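PDB 6CW5: ribokinase from Cryptococcus neoformans var. grubii serotype A, which probably phosphorylates D-ribose at O-5 with ATP and magnesium, giving D-ribose 5-phosphate for nucleotide and amino-acid synthesis or the pentose phosphate pathway. Local coordinates for residues C15-S20 with H140-N145; T167-P172 with W191-E196; G102-Q107 with I116-G121; Q180-P185 with L203-S208; G73-W78 with D98-R103. All blocks are in the same frame, centred on the assembly; numbering follows the deposited sequence.

Interaction 1. Residues C15-S20 with H140-N145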
# COMPACT_ATOMS: atom_id res chain seq x y z
N CYS A 15 -7.75 -2.49 -19.98
CA CYS A 15 -7.64 -3.10 -18.67
C CYS A 15 -6.25 -2.90 -18.10
O CYS A 15 -5.25 -3.14 -18.78
CB CYS A 15 -7.94 -4.60 -18.74
SG CYS A 15 -7.88 -5.41 -17.14
N LEU A 16 -6.18 -2.50 -16.84
CA LEU A 16 -4.93 -2.52 -16.11
C LEU A 16 -4.96 -3.71 -15.17
O LEU A 16 -5.94 -3.87 -14.41
CB LEU A 16 -4.71 -1.24 -15.32
CG LEU A 16 -3.47 -1.20 -14.43
CD1 LEU A 16 -2.17 -1.22 -15.24
CD2 LEU A 16 -3.57 0.08 -13.60
N VAL A 17 -3.96 -4.57 -15.26
CA VAL A 17 -3.75 -5.65 -14.30
C VAL A 17 -2.66 -5.19 -13.34
O VAL A 17 -1.51 -4.99 -13.74
CB VAL A 17 -3.35 -6.97 -14.97
CG1 VAL A 17 -3.20 -8.10 -13.92
CG2 VAL A 17 -4.37 -7.35 -16.06
N ARG A 18 -3.01 -5.00 -12.07
CA ARG A 18 -2.02 -4.69 -11.06
C ARG A 18 -1.80 -6.00 -10.31
O ARG A 18 -2.68 -6.45 -9.57
CB ARG A 18 -2.49 -3.58 -10.13
CG ARG A 18 -1.60 -3.34 -8.91
CD ARG A 18 -0.18 -2.87 -9.25
NE ARG A 18 0.61 -2.79 -8.02
CZ ARG A 18 1.60 -3.63 -7.72
NH1 ARG A 18 2.00 -4.54 -8.60
NH2 ARG A 18 2.22 -3.52 -6.54
N GLY A 19 -0.67 -6.65 -10.55
CA GLY A 19 -0.54 -7.99 -9.98
C GLY A 19 0.82 -8.59 -10.23
O GLY A 19 1.78 -7.91 -10.57
N SER A 20 0.88 -9.89 -10.04
CA SER A 20 2.14 -10.61 -9.88
C SER A 20 2.61 -11.24 -11.18
O SER A 20 1.81 -11.55 -12.07
CB SER A 20 1.93 -11.72 -8.84
OG SER A 20 0.86 -12.55 -9.26
N HIS A 140 -11.06 -0.74 -16.97
CA HIS A 140 -11.18 -1.95 -16.16
C HIS A 140 -9.90 -2.15 -15.36
O HIS A 140 -8.81 -1.87 -15.86
CB HIS A 140 -11.44 -3.19 -17.06
CG HIS A 140 -12.80 -3.19 -17.68
ND1 HIS A 140 -13.17 -2.28 -18.65
CD2 HIS A 140 -13.90 -3.94 -17.42
CE1 HIS A 140 -14.43 -2.50 -18.98
NE2 HIS A 140 -14.90 -3.48 -18.24
N LEU A 141 -10.05 -2.65 -14.13
CA LEU A 141 -8.94 -3.01 -13.26
C LEU A 141 -9.09 -4.45 -12.84
O LEU A 141 -10.18 -4.88 -12.44
CB LEU A 141 -8.88 -2.11 -12.02
CG LEU A 141 -7.88 -2.52 -10.94
CD1 LEU A 141 -6.41 -2.17 -11.37
CD2 LEU A 141 -8.24 -1.83 -9.61
N LEU A 142 -7.99 -5.20 -12.91
CA LEU A 142 -7.96 -6.58 -12.43
C LEU A 142 -6.89 -6.69 -11.35
O LEU A 142 -5.75 -6.30 -11.58
CB LEU A 142 -7.66 -7.51 -13.60
CG LEU A 142 -7.74 -9.01 -13.51
CD1 LEU A 142 -9.02 -9.46 -12.79
CD2 LEU A 142 -7.70 -9.52 -14.93
N VAL A 143 -7.26 -7.23 -10.18
CA VAL A 143 -6.35 -7.35 -9.05
C VAL A 143 -6.53 -8.72 -8.43
O VAL A 143 -7.57 -9.36 -8.57
CB VAL A 143 -6.53 -6.25 -7.97
CG1 VAL A 143 -5.84 -4.93 -8.39
CG2 VAL A 143 -8.02 -6.01 -7.67
N GLN A 144 -5.47 -9.20 -7.77
CA GLN A 144 -5.52 -10.47 -7.05
C GLN A 144 -4.87 -10.23 -5.72
O GLN A 144 -5.02 -9.13 -5.17
CB GLN A 144 -4.80 -11.58 -7.82
CG GLN A 144 -5.22 -11.63 -9.32
CD GLN A 144 -4.35 -10.70 -10.17
OE1 GLN A 144 -3.21 -10.38 -9.78
NE2 GLN A 144 -4.88 -10.26 -11.32
N ASN A 145 -4.11 -11.20 -5.19
CA ASN A 145 -3.52 -10.93 -3.88
C ASN A 145 -2.09 -11.45 -3.79
O ASN A 145 -1.65 -11.86 -2.72
CB ASN A 145 -4.36 -11.55 -2.74
CG ASN A 145 -3.96 -11.02 -1.35
OD1 ASN A 145 -3.67 -9.82 -1.19
ND2 ASN A 145 -3.93 -11.90 -0.33
O HOH W 1 -3.25 -7.54 -7.10

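Interaction 2. Residues T167-P172 with W191-E196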
# COMPACT_ATOMS: atom_id res chain seq x y z
N THR A 167 -14.51 -0.36 -13.87
CA THR A 167 -15.03 -1.67 -13.54
C THR A 167 -13.88 -2.48 -12.95
O THR A 167 -12.90 -2.77 -13.65
CB THR A 167 -15.59 -2.35 -14.79
OG1 THR A 167 -16.67 -1.58 -15.32
CG2 THR A 167 -16.07 -3.74 -14.44
N SER A 168 -13.97 -2.81 -11.67
CA SER A 168 -12.87 -3.50 -11.01
C SER A 168 -13.27 -4.94 -10.73
O SER A 168 -14.41 -5.22 -10.37
CB SER A 168 -12.49 -2.80 -9.72
OG SER A 168 -13.67 -2.61 -8.95
N VAL A 169 -12.30 -5.85 -10.85
CA VAL A 169 -12.51 -7.29 -10.76
C VAL A 169 -11.42 -7.84 -9.85
O VAL A 169 -10.24 -7.57 -10.07
CB VAL A 169 -12.45 -7.95 -12.15
CG1 VAL A 169 -12.67 -9.44 -12.05
CG2 VAL A 169 -13.48 -7.33 -13.09
N PHE A 170 -11.82 -8.57 -8.80
CA PHE A 170 -10.87 -9.01 -7.78
C PHE A 170 -10.96 -10.51 -7.60
O PHE A 170 -12.07 -11.06 -7.52
CB PHE A 170 -11.18 -8.29 -6.48
CG PHE A 170 -10.38 -8.74 -5.28
CD1 PHE A 170 -8.99 -8.75 -5.29
CD2 PHE A 170 -11.04 -9.04 -4.08
CE1 PHE A 170 -8.28 -9.10 -4.16
CE2 PHE A 170 -10.33 -9.41 -2.96
CZ PHE A 170 -8.94 -9.42 -2.98
N ASN A 171 -9.81 -11.18 -7.53
CA ASN A 171 -9.73 -12.62 -7.27
C ASN A 171 -8.87 -12.78 -6.01
O ASN A 171 -7.65 -12.53 -6.06
CB ASN A 171 -9.12 -13.29 -8.50
CG ASN A 171 -8.86 -14.79 -8.35
OD1 ASN A 171 -7.84 -15.29 -8.84
ND2 ASN A 171 -9.79 -15.52 -7.73
N PRO A 172 -9.45 -13.13 -4.86
CA PRO A 172 -8.64 -13.11 -3.61
C PRO A 172 -7.73 -14.32 -3.46
O PRO A 172 -7.98 -15.26 -2.69
CB PRO A 172 -9.70 -13.06 -2.52
CG PRO A 172 -10.92 -13.82 -3.16
CD PRO A 172 -10.88 -13.45 -4.63
N TRP A 191 -16.70 -6.59 -9.40
CA TRP A 191 -16.85 -8.03 -9.54
C TRP A 191 -15.89 -8.77 -8.64
O TRP A 191 -14.69 -8.48 -8.62
CB TRP A 191 -16.60 -8.49 -10.98
CG TRP A 191 -17.70 -8.13 -11.92
CD1 TRP A 191 -17.75 -7.08 -12.79
CD2 TRP A 191 -18.91 -8.86 -12.10
NE1 TRP A 191 -18.93 -7.11 -13.50
CE2 TRP A 191 -19.66 -8.20 -13.09
CE3 TRP A 191 -19.44 -10.02 -11.51
CZ2 TRP A 191 -20.91 -8.66 -13.51
CZ3 TRP A 191 -20.68 -10.48 -11.93
CH2 TRP A 191 -21.40 -9.79 -12.92
N LEU A 192 -16.41 -9.76 -7.91
CA LEU A 192 -15.59 -10.71 -7.17
C LEU A 192 -15.60 -12.03 -7.91
O LEU A 192 -16.68 -12.54 -8.23
CB LEU A 192 -16.13 -10.90 -5.74
CG LEU A 192 -15.57 -12.07 -4.92
CD1 LEU A 192 -14.13 -11.73 -4.46
CD2 LEU A 192 -16.47 -12.33 -3.70
N ILE A 193 -14.42 -12.60 -8.16
CA ILE A 193 -14.30 -13.93 -8.77
C ILE A 193 -13.68 -14.86 -7.75
O ILE A 193 -12.54 -14.64 -7.32
CB ILE A 193 -13.46 -13.91 -10.06
CG1 ILE A 193 -14.01 -12.92 -11.06
CG2 ILE A 193 -13.47 -15.31 -10.69
CD1 ILE A 193 -13.25 -12.98 -12.41
N VAL A 194 -14.41 -15.91 -7.38
CA VAL A 194 -13.96 -16.92 -6.42
C VAL A 194 -14.32 -18.30 -6.93
O VAL A 194 -15.20 -18.45 -7.78
CB VAL A 194 -14.61 -16.71 -5.03
CG1 VAL A 194 -14.01 -15.48 -4.34
CG2 VAL A 194 -16.17 -16.58 -5.15
N ASN A 195 -13.66 -19.34 -6.37
CA ASN A 195 -14.17 -20.70 -6.45
C ASN A 195 -14.95 -21.00 -5.17
O ASN A 195 -15.02 -20.16 -4.27
CB ASN A 195 -13.02 -21.70 -6.70
CG ASN A 195 -11.96 -21.67 -5.59
OD1 ASN A 195 -12.28 -21.54 -4.42
ND2 ASN A 195 -10.68 -21.78 -5.98
N GLU A 196 -15.56 -22.19 -5.08
CA GLU A 196 -16.46 -22.41 -3.95
C GLU A 196 -15.72 -22.38 -2.61
O GLU A 196 -16.30 -21.97 -1.60
CB GLU A 196 -17.23 -23.72 -4.09
CG GLU A 196 -16.37 -24.96 -3.95
CD GLU A 196 -15.64 -25.37 -5.22
OE1 GLU A 196 -15.54 -24.57 -6.17
OE2 GLU A 196 -15.16 -26.53 -5.26

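Interaction 3. Residues G102-Q107 with I116-G121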
# COMPACT_ATOMS: atom_id res chain seq x y z
N GLY A 102 9.37 -13.29 -8.65
CA GLY A 102 8.64 -14.15 -7.75
C GLY A 102 8.51 -15.56 -8.31
O GLY A 102 8.59 -15.80 -9.52
N ARG A 103 8.34 -16.50 -7.39
CA ARG A 103 8.34 -17.92 -7.75
C ARG A 103 7.13 -18.60 -7.16
O ARG A 103 6.69 -18.26 -6.05
CB ARG A 103 9.63 -18.59 -7.25
CG ARG A 103 10.88 -18.00 -7.89
CD ARG A 103 12.09 -18.43 -7.15
NE ARG A 103 12.20 -19.88 -7.18
CZ ARG A 103 13.05 -20.57 -6.43
NH1 ARG A 103 13.86 -19.92 -5.60
NH2 ARG A 103 13.08 -21.89 -6.51
N ALA A 104 6.57 -19.55 -7.91
CA ALA A 104 5.59 -20.48 -7.34
C ALA A 104 6.22 -21.86 -7.37
O ALA A 104 6.55 -22.36 -8.45
CB ALA A 104 4.27 -20.49 -8.10
N VAL A 105 6.39 -22.47 -6.21
CA VAL A 105 6.92 -23.82 -6.15
C VAL A 105 5.71 -24.74 -6.09
O VAL A 105 5.01 -24.76 -5.07
CB VAL A 105 7.86 -24.03 -4.96
CG1 VAL A 105 8.29 -25.47 -4.85
CG2 VAL A 105 9.07 -23.13 -5.10
N ILE A 106 5.45 -25.47 -7.17
CA ILE A 106 4.20 -26.23 -7.34
C ILE A 106 4.51 -27.71 -7.25
O ILE A 106 5.30 -28.25 -8.05
CB ILE A 106 3.50 -25.89 -8.66
CG1 ILE A 106 3.35 -24.36 -8.78
CG2 ILE A 106 2.15 -26.62 -8.74
CD1 ILE A 106 2.60 -23.88 -10.00
N GLN A 107 3.91 -28.38 -6.28
CA GLN A 107 3.96 -29.83 -6.21
C GLN A 107 2.80 -30.33 -7.06
O GLN A 107 1.64 -30.08 -6.74
CB GLN A 107 3.83 -30.32 -4.77
CG GLN A 107 4.97 -29.93 -3.85
CD GLN A 107 4.69 -30.37 -2.43
OE1 GLN A 107 4.74 -31.56 -2.11
NE2 GLN A 107 4.39 -29.40 -1.57
N ILE A 116 0.86 -25.22 -3.65
CA ILE A 116 1.70 -24.13 -4.13
C ILE A 116 2.32 -23.39 -2.95
O ILE A 116 1.62 -23.04 -1.99
CB ILE A 116 0.90 -23.17 -5.03
CG1 ILE A 116 0.35 -23.96 -6.24
CG2 ILE A 116 1.78 -22.02 -5.50
CD1 ILE A 116 -0.48 -23.11 -7.23
N VAL A 117 3.61 -23.16 -3.03
CA VAL A 117 4.33 -22.28 -2.11
C VAL A 117 4.80 -21.08 -2.91
O VAL A 117 5.53 -21.25 -3.90
CB VAL A 117 5.52 -22.99 -1.46
CG1 VAL A 117 6.38 -21.95 -0.71
CG2 VAL A 117 5.01 -24.12 -0.50
N LEU A 118 4.40 -19.89 -2.49
CA LEU A 118 4.81 -18.67 -3.20
C LEU A 118 6.04 -18.07 -2.54
O LEU A 118 6.19 -18.11 -1.32
CB LEU A 118 3.66 -17.65 -3.16
CG LEU A 118 2.39 -18.03 -3.89
CD1 LEU A 118 1.35 -16.91 -3.67
CD2 LEU A 118 2.68 -18.26 -5.37
N HIS A 119 6.94 -17.52 -3.35
CA HIS A 119 8.00 -16.67 -2.85
C HIS A 119 7.83 -15.34 -3.56
O HIS A 119 7.91 -15.30 -4.78
CB HIS A 119 9.38 -17.28 -3.14
CG HIS A 119 10.51 -16.32 -2.97
ND1 HIS A 119 10.92 -15.87 -1.73
CD2 HIS A 119 11.30 -15.70 -3.87
CE1 HIS A 119 11.92 -15.03 -1.88
NE2 HIS A 119 12.18 -14.91 -3.17
N ALA A 120 7.53 -14.28 -2.80
CA ALA A 120 7.11 -13.02 -3.41
C ALA A 120 8.17 -12.44 -4.33
O ALA A 120 7.86 -11.99 -5.44
CB ALA A 120 6.78 -12.00 -2.33
N GLY A 121 9.42 -12.36 -3.85
CA GLY A 121 10.48 -11.77 -4.68
C GLY A 121 10.08 -10.37 -5.13
O GLY A 121 9.54 -9.56 -4.36

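Interaction 4. Residues Q180-P185 with L203-S208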
# COMPACT_ATOMS: atom_id res chain seq x y z
N GLN A 180 -8.51 -8.95 7.28
CA GLN A 180 -8.37 -8.20 6.03
C GLN A 180 -9.64 -8.27 5.20
O GLN A 180 -10.04 -7.27 4.60
CB GLN A 180 -7.19 -8.76 5.24
CG GLN A 180 -5.86 -8.39 5.86
CD GLN A 180 -4.70 -9.17 5.26
OE1 GLN A 180 -4.89 -10.14 4.50
NE2 GLN A 180 -3.49 -8.74 5.59
N LEU A 181 -10.27 -9.44 5.11
CA LEU A 181 -11.53 -9.54 4.37
C LEU A 181 -12.59 -8.64 4.98
O LEU A 181 -13.31 -7.93 4.26
CB LEU A 181 -12.02 -11.01 4.34
CG LEU A 181 -11.09 -11.96 3.58
CD1 LEU A 181 -11.55 -13.41 3.91
CD2 LEU A 181 -11.19 -11.68 2.07
N ARG A 182 -12.69 -8.62 6.31
CA ARG A 182 -13.72 -7.81 6.95
C ARG A 182 -13.49 -6.32 6.77
O ARG A 182 -14.46 -5.54 6.85
CB ARG A 182 -13.82 -8.12 8.44
CG ARG A 182 -14.35 -9.50 8.73
CD ARG A 182 -14.53 -9.72 10.24
NE ARG A 182 -13.27 -9.88 10.96
CZ ARG A 182 -12.73 -11.07 11.25
NH1 ARG A 182 -13.32 -12.20 10.85
NH2 ARG A 182 -11.60 -11.13 11.93
N GLU A 183 -12.26 -5.90 6.51
CA GLU A 183 -11.95 -4.48 6.38
C GLU A 183 -11.78 -4.04 4.94
O GLU A 183 -11.52 -2.86 4.69
CB GLU A 183 -10.66 -4.17 7.17
CG GLU A 183 -10.91 -4.27 8.69
CD GLU A 183 -9.65 -4.59 9.48
OE1 GLU A 183 -8.56 -4.17 9.04
OE2 GLU A 183 -9.78 -5.26 10.53
N PHE A 184 -11.88 -4.98 4.01
CA PHE A 184 -11.66 -4.71 2.60
C PHE A 184 -12.73 -3.76 2.06
O PHE A 184 -13.91 -3.84 2.45
CB PHE A 184 -11.65 -6.04 1.86
CG PHE A 184 -11.08 -6.00 0.47
CD1 PHE A 184 -9.71 -6.19 0.26
CD2 PHE A 184 -11.92 -5.83 -0.62
CE1 PHE A 184 -9.18 -6.17 -1.02
CE2 PHE A 184 -11.40 -5.83 -1.92
CZ PHE A 184 -10.03 -5.99 -2.12
N PRO A 185 -12.36 -2.81 1.18
CA PRO A 185 -13.32 -1.81 0.68
C PRO A 185 -14.19 -2.37 -0.44
O PRO A 185 -14.09 -2.00 -1.59
CB PRO A 185 -12.41 -0.67 0.20
CG PRO A 185 -11.20 -1.42 -0.31
CD PRO A 185 -10.99 -2.55 0.69
N LEU A 203 -17.45 -16.17 3.58
CA LEU A 203 -18.60 -16.35 4.46
C LEU A 203 -18.16 -16.63 5.88
O LEU A 203 -18.73 -16.09 6.84
CB LEU A 203 -19.49 -17.48 3.92
CG LEU A 203 -20.34 -17.03 2.73
CD1 LEU A 203 -20.88 -18.25 2.02
CD2 LEU A 203 -21.50 -16.11 3.17
N LEU A 204 -17.12 -17.47 6.05
CA LEU A 204 -16.63 -17.79 7.39
C LEU A 204 -16.05 -16.56 8.06
O LEU A 204 -16.25 -16.34 9.25
CB LEU A 204 -15.56 -18.89 7.33
CG LEU A 204 -16.01 -20.34 7.18
CD1 LEU A 204 -14.80 -21.25 6.99
CD2 LEU A 204 -16.82 -20.75 8.39
N ALA A 205 -15.30 -15.74 7.31
CA ALA A 205 -14.73 -14.54 7.90
C ALA A 205 -15.82 -13.55 8.28
O ALA A 205 -15.61 -12.70 9.16
CB ALA A 205 -13.71 -13.90 6.94
N PHE A 206 -16.97 -13.62 7.62
CA PHE A 206 -18.05 -12.67 7.83
C PHE A 206 -19.08 -13.19 8.82
O PHE A 206 -20.20 -12.66 8.89
CB PHE A 206 -18.72 -12.32 6.49
CG PHE A 206 -17.80 -11.60 5.52
CD1 PHE A 206 -16.57 -11.10 5.98
CD2 PHE A 206 -18.18 -11.38 4.20
CE1 PHE A 206 -15.71 -10.43 5.11
CE2 PHE A 206 -17.34 -10.70 3.32
CZ PHE A 206 -16.10 -10.24 3.79
N GLY A 207 -18.73 -14.22 9.58
CA GLY A 207 -19.55 -14.68 10.68
C GLY A 207 -20.61 -15.69 10.32
O GLY A 207 -21.38 -16.10 11.20
N SER A 208 -20.66 -16.11 9.06
CA SER A 208 -21.63 -17.11 8.62
C SER A 208 -21.17 -18.50 9.04
O SER A 208 -19.98 -18.75 9.23
CB SER A 208 -21.78 -17.03 7.11
OG SER A 208 -22.72 -17.98 6.62

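Interaction 5. Residues G73-W78 with D98-R103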
# COMPACT_ATOMS: atom_id res chain seq x y z
N GLY A 73 12.47 -9.62 -11.62
CA GLY A 73 13.91 -9.48 -11.63
C GLY A 73 14.47 -9.72 -13.02
O GLY A 73 13.75 -10.08 -13.94
N ASP A 74 15.79 -9.50 -13.15
CA ASP A 74 16.50 -9.79 -14.40
C ASP A 74 16.14 -11.18 -14.92
O ASP A 74 16.04 -11.38 -16.14
CB ASP A 74 18.01 -9.72 -14.18
CG ASP A 74 18.57 -8.33 -14.36
OD1 ASP A 74 17.78 -7.38 -14.54
OD2 ASP A 74 19.81 -8.19 -14.34
N ASP A 75 15.97 -12.15 -14.02
CA ASP A 75 15.78 -13.53 -14.43
C ASP A 75 14.40 -13.78 -15.02
O ASP A 75 14.15 -14.88 -15.53
CB ASP A 75 16.03 -14.48 -13.25
CG ASP A 75 15.09 -14.25 -12.06
OD1 ASP A 75 14.33 -13.25 -12.01
OD2 ASP A 75 15.12 -15.12 -11.16
N GLY A 76 13.51 -12.80 -14.97
CA GLY A 76 12.17 -12.94 -15.51
C GLY A 76 11.95 -12.23 -16.82
O GLY A 76 10.80 -12.19 -17.30
N ILE A 77 12.99 -11.66 -17.43
CA ILE A 77 12.79 -10.90 -18.66
C ILE A 77 12.14 -11.77 -19.74
O ILE A 77 11.32 -11.28 -20.52
CB ILE A 77 14.13 -10.29 -19.11
CG1 ILE A 77 14.49 -9.12 -18.19
CG2 ILE A 77 14.06 -9.82 -20.56
CD1 ILE A 77 15.97 -8.73 -18.26
N TRP A 78 12.44 -13.07 -19.75
CA TRP A 78 11.82 -13.95 -20.75
C TRP A 78 10.30 -14.03 -20.58
O TRP A 78 9.58 -14.23 -21.56
CB TRP A 78 12.46 -15.35 -20.70
CG TRP A 78 12.22 -16.09 -19.40
CD1 TRP A 78 12.96 -16.00 -18.26
CD2 TRP A 78 11.17 -17.03 -19.12
NE1 TRP A 78 12.44 -16.83 -17.29
CE2 TRP A 78 11.35 -17.47 -17.80
CE3 TRP A 78 10.11 -17.54 -19.87
CZ2 TRP A 78 10.49 -18.41 -17.20
CZ3 TRP A 78 9.27 -18.48 -19.28
CH2 TRP A 78 9.47 -18.90 -17.96
N ASP A 98 19.15 -6.64 -8.57
CA ASP A 98 19.45 -7.35 -7.33
C ASP A 98 18.18 -7.93 -6.68
O ASP A 98 18.13 -8.10 -5.46
CB ASP A 98 20.18 -6.46 -6.32
CG ASP A 98 21.46 -5.88 -6.88
OD1 ASP A 98 22.13 -6.55 -7.69
OD2 ASP A 98 21.81 -4.75 -6.48
N GLU A 99 17.16 -8.21 -7.47
CA GLU A 99 15.96 -8.89 -6.99
C GLU A 99 15.66 -10.05 -7.93
O GLU A 99 16.08 -10.04 -9.08
CB GLU A 99 14.74 -7.96 -6.92
CG GLU A 99 13.51 -8.58 -6.29
CD GLU A 99 13.77 -9.22 -4.94
OE1 GLU A 99 13.58 -8.54 -3.90
OE2 GLU A 99 14.17 -10.41 -4.89
N VAL A 100 14.96 -11.06 -7.43
CA VAL A 100 14.57 -12.18 -8.28
C VAL A 100 13.08 -12.07 -8.57
O VAL A 100 12.30 -11.54 -7.76
CB VAL A 100 14.91 -13.56 -7.68
CG1 VAL A 100 16.43 -13.74 -7.59
CG2 VAL A 100 14.23 -13.76 -6.32
N THR A 101 12.69 -12.56 -9.74
CA THR A 101 11.28 -12.71 -10.05
C THR A 101 10.62 -13.61 -9.01
O THR A 101 11.23 -14.58 -8.52
CB THR A 101 11.16 -13.30 -11.46
OG1 THR A 101 11.85 -12.43 -12.38
CG2 THR A 101 9.70 -13.40 -11.90
N GLY A 102 9.37 -13.29 -8.65
CA GLY A 102 8.64 -14.15 -7.75
C GLY A 102 8.51 -15.56 -8.31
O GLY A 102 8.59 -15.80 -9.52
N ARG A 103 8.34 -16.50 -7.39
CA ARG A 103 8.34 -17.92 -7.75
C ARG A 103 7.13 -18.60 -7.16
O ARG A 103 6.69 -18.26 -6.05
CB ARG A 103 9.63 -18.59 -7.25
CG ARG A 103 10.88 -18.00 -7.89
CD ARG A 103 12.09 -18.43 -7.15
NE ARG A 103 12.20 -19.88 -7.18
CZ ARG A 103 13.05 -20.57 -6.43
NH1 ARG A 103 13.86 -19.92 -5.60
NH2 ARG A 103 13.08 -21.89 -6.51
O HOH W 2 17.38 -8.22 -11.42
O HOH W 3 13.09 -16.16 -9.65
O HOH W 4 17.15 -11.68 -11.27

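Interaction 1. Residues C15-S20 with H140-N145
V17 and L142 lie side by side and point the same way from two neighbouring parallel strands. V17 CG2 touches L142 CB at 4.1 Å. On the same sheet face C15 SG, set anti to its backbone N (chi1 -178°), packs beside L142 CB. L16, L141, R18 and V143 occupy the other face. There L16 CD2 meets L141 CD1 at 4.3 Å, and V143 CG1 lies 4.0 Å from R18 CB. The R18 guanidinium leads away from this contact and bonds S151 OG and D69 O. Three backbone bonds join the strands: L16 N to H140 O, L142 N to L16 O, and a more bent R18 N to L142 O at 3.1 Å. Beyond them a water accepts from Q144 N and donates to R18 O. The Q144 chain bends at chi2 (88°), and its amide comes back toward strand 15-18. Q144 NE2 lies 3.8 Å from V17 CG1 and bonds Q55 OE1; Q144 OE1 lies 3.6 Å from G19 CA. Helices 51-61 and 279-292 pack on the C15 and V17 face, helix 149-161 on the other. The pair belongs to the central, largely parallel sheet of the ribokinase fold, near the predicted substrate residues G52 and E146.

Interaction 2. Residues T167-P172 with W191-E196
V169 and F170 pair with W191 and L192 as parallel strands of the large sheet, the two strands of the beta-alpha-beta unit 167-170, 178-183, 191-195. Three backbone bonds hold them: W191 N to S168 O, F170 N to W191 O, and I193 N to F170 O. The third is nearly straight, at 176°. N171 extends the pairing with its side chain. Its CG is anti to the backbone N (chi1 175°), and N171 ND2 donates to I193 O at 2.9 Å from above the carbonyl plane. On one face V169 CG1 packs against I193 CD1 at 3.6 Å, and V169 CG2 touches W191 CB at 3.9 Å. T167 CG2 meets the indole at its edge, 4.1 Å from W191 CD1. Helix 279-292 covers this face, with F287 edge-to-face on W191. On the other face F170 and L192 lie side by side. The P172 ring crosses V194 at about a right angle, P172 CG being 3.7 Å from V194 CG1. N195 caps helix 196-205 through its OD1. It binds ADP in a structure of this protein, though none is bound to this chain. Such a strand end, passing into a helix beside the nucleotide, belongs to the ATP site of the PfkB kinases.

Interaction 3. Residues G102-Q107 with I116-G121
I106 and I116 both carry CG1 anti to the carbonyl carbon (chi1 -52° and -60°), and their side chains lie side by side, pointing the same way. I106 CG1 meets I116 CG1 at 4.0 Å. On this face A104 CB sits between two residues of the other strand, 3.9 Å from both I116 CG2 and L118 CD2. R103, V105, V117 and H119 line the opposite face. V105 CB faces V117 CB there at 4.3 Å. R103 CB and H119 CB are also 4.3 Å apart, and R103 CD lies obliquely by the H119 ring. R103 NH2 forms a salt bridge with E25. Four nearly straight backbone bonds join the strands in two reciprocal pairs, R103 with H119 and V105 with V117. Past the R103-H119 pair, G102 CA lies 3.3 Å from A120 O. The two strands form an antiparallel beta hairpin at the border of the small four-stranded sheet. Strand 102-109 pairs on its other edge with strand 22-29, which carries the predicted substrate residue D24. Strand 115-119 is outermost within this chain, and A120 packs on S128 of the second subunit.

Interaction 4. Residues Q180-P185 with L203-S208
The F206 ring turns its edge to L181 and R182 of helix 178-183. L181 C and R182 N lie at that edge in the ring plane, and F206 CE1 is 3.6 Å from L181 O. L181 CB adds a contact at 3.8 Å from F206 CE1. The guanidinium of R182 is also used at its edge. R182 NH1 donates to A205 O at 2.9 Å, only 5° out of the guanidinium plane and on a carbonyl lone pair. R182 and F206 slide past each other in opposite directions, with their planes 65° apart and R182 CG 3.9 Å from F206 CD1. The bonded carbonyl belongs to the last turn of helix 196-205. That helix ends in a Schellman motif, with G207 as the C-prime residue at positive phi: S208 N bonds L203 O, and G207 N bonds L204 O. R182 thus places a positive group at a helix C terminus, where the helix dipole would probably be favourable. R182 CD lies 3.3 Å from A205 O. The chain bends at chi3 (-73°), which turns NE off its line. L181 CD1 packs on A205 CB at 3.8 Å. L231 of helix 220-233 packs on F206.

Interaction 5. Residues G73-W78 with D98-R103
The turn at the end of strand 66-73, a 3-10 segment leading into helix 77-85, is bonded here to the loop that enters strand 102-109. D75 and T101 carry the contact. D75 CG stands between its backbone N and carbonyl carbon (chi1 61°), and the carboxylate it carries meets T101. D75 OD1 accepts two bonds. T101 N donates to the syn lone pair of D75 OD1 at 2.9 Å. T101 OG1 donates to D75 OD1 at 2.6 Å from above the carboxylate plane, 35° out of it. T101 OG1 accepts from G73 N at 3.0 Å, so it is bonded both to G73 and to D75. D75 OD2 lies 3.8 Å from V100 CB, and one water bridges it to T101 O. E99 O receives bonds from two further waters, which accept from D74 N and D75 N. G73 CA comes to 3.4 Å from E99 O, a CA-H...O contact. T101 also packs on I23 of strand 22-29, a predicted substrate residue. D74 and I77 rest against I95 of strand 93-96, the border strand of the large sheet within this chain.

From the N terminus, strand 15-18 opens interaction 1, which closes a long loop at strand 140-143. Interactions 5 and 3 are nested inside that loop. Interaction 5 ties the turn after strand 66-73, in the large sheet, to the start of strand 102-109 in the small one. Interaction 3 shares G102 and R103 with it and closes the hairpin within the small sheet. Interaction 2 follows in series and closes the short loop from strand 167-170 to strand 191-195. It shares the large sheet with interaction 1, L141 pairing with T167 and V169. Interaction 4 crosses it, opening inside that loop at helix 178-183 and closing beyond it at the end of helix 196-205; F184 touches F170.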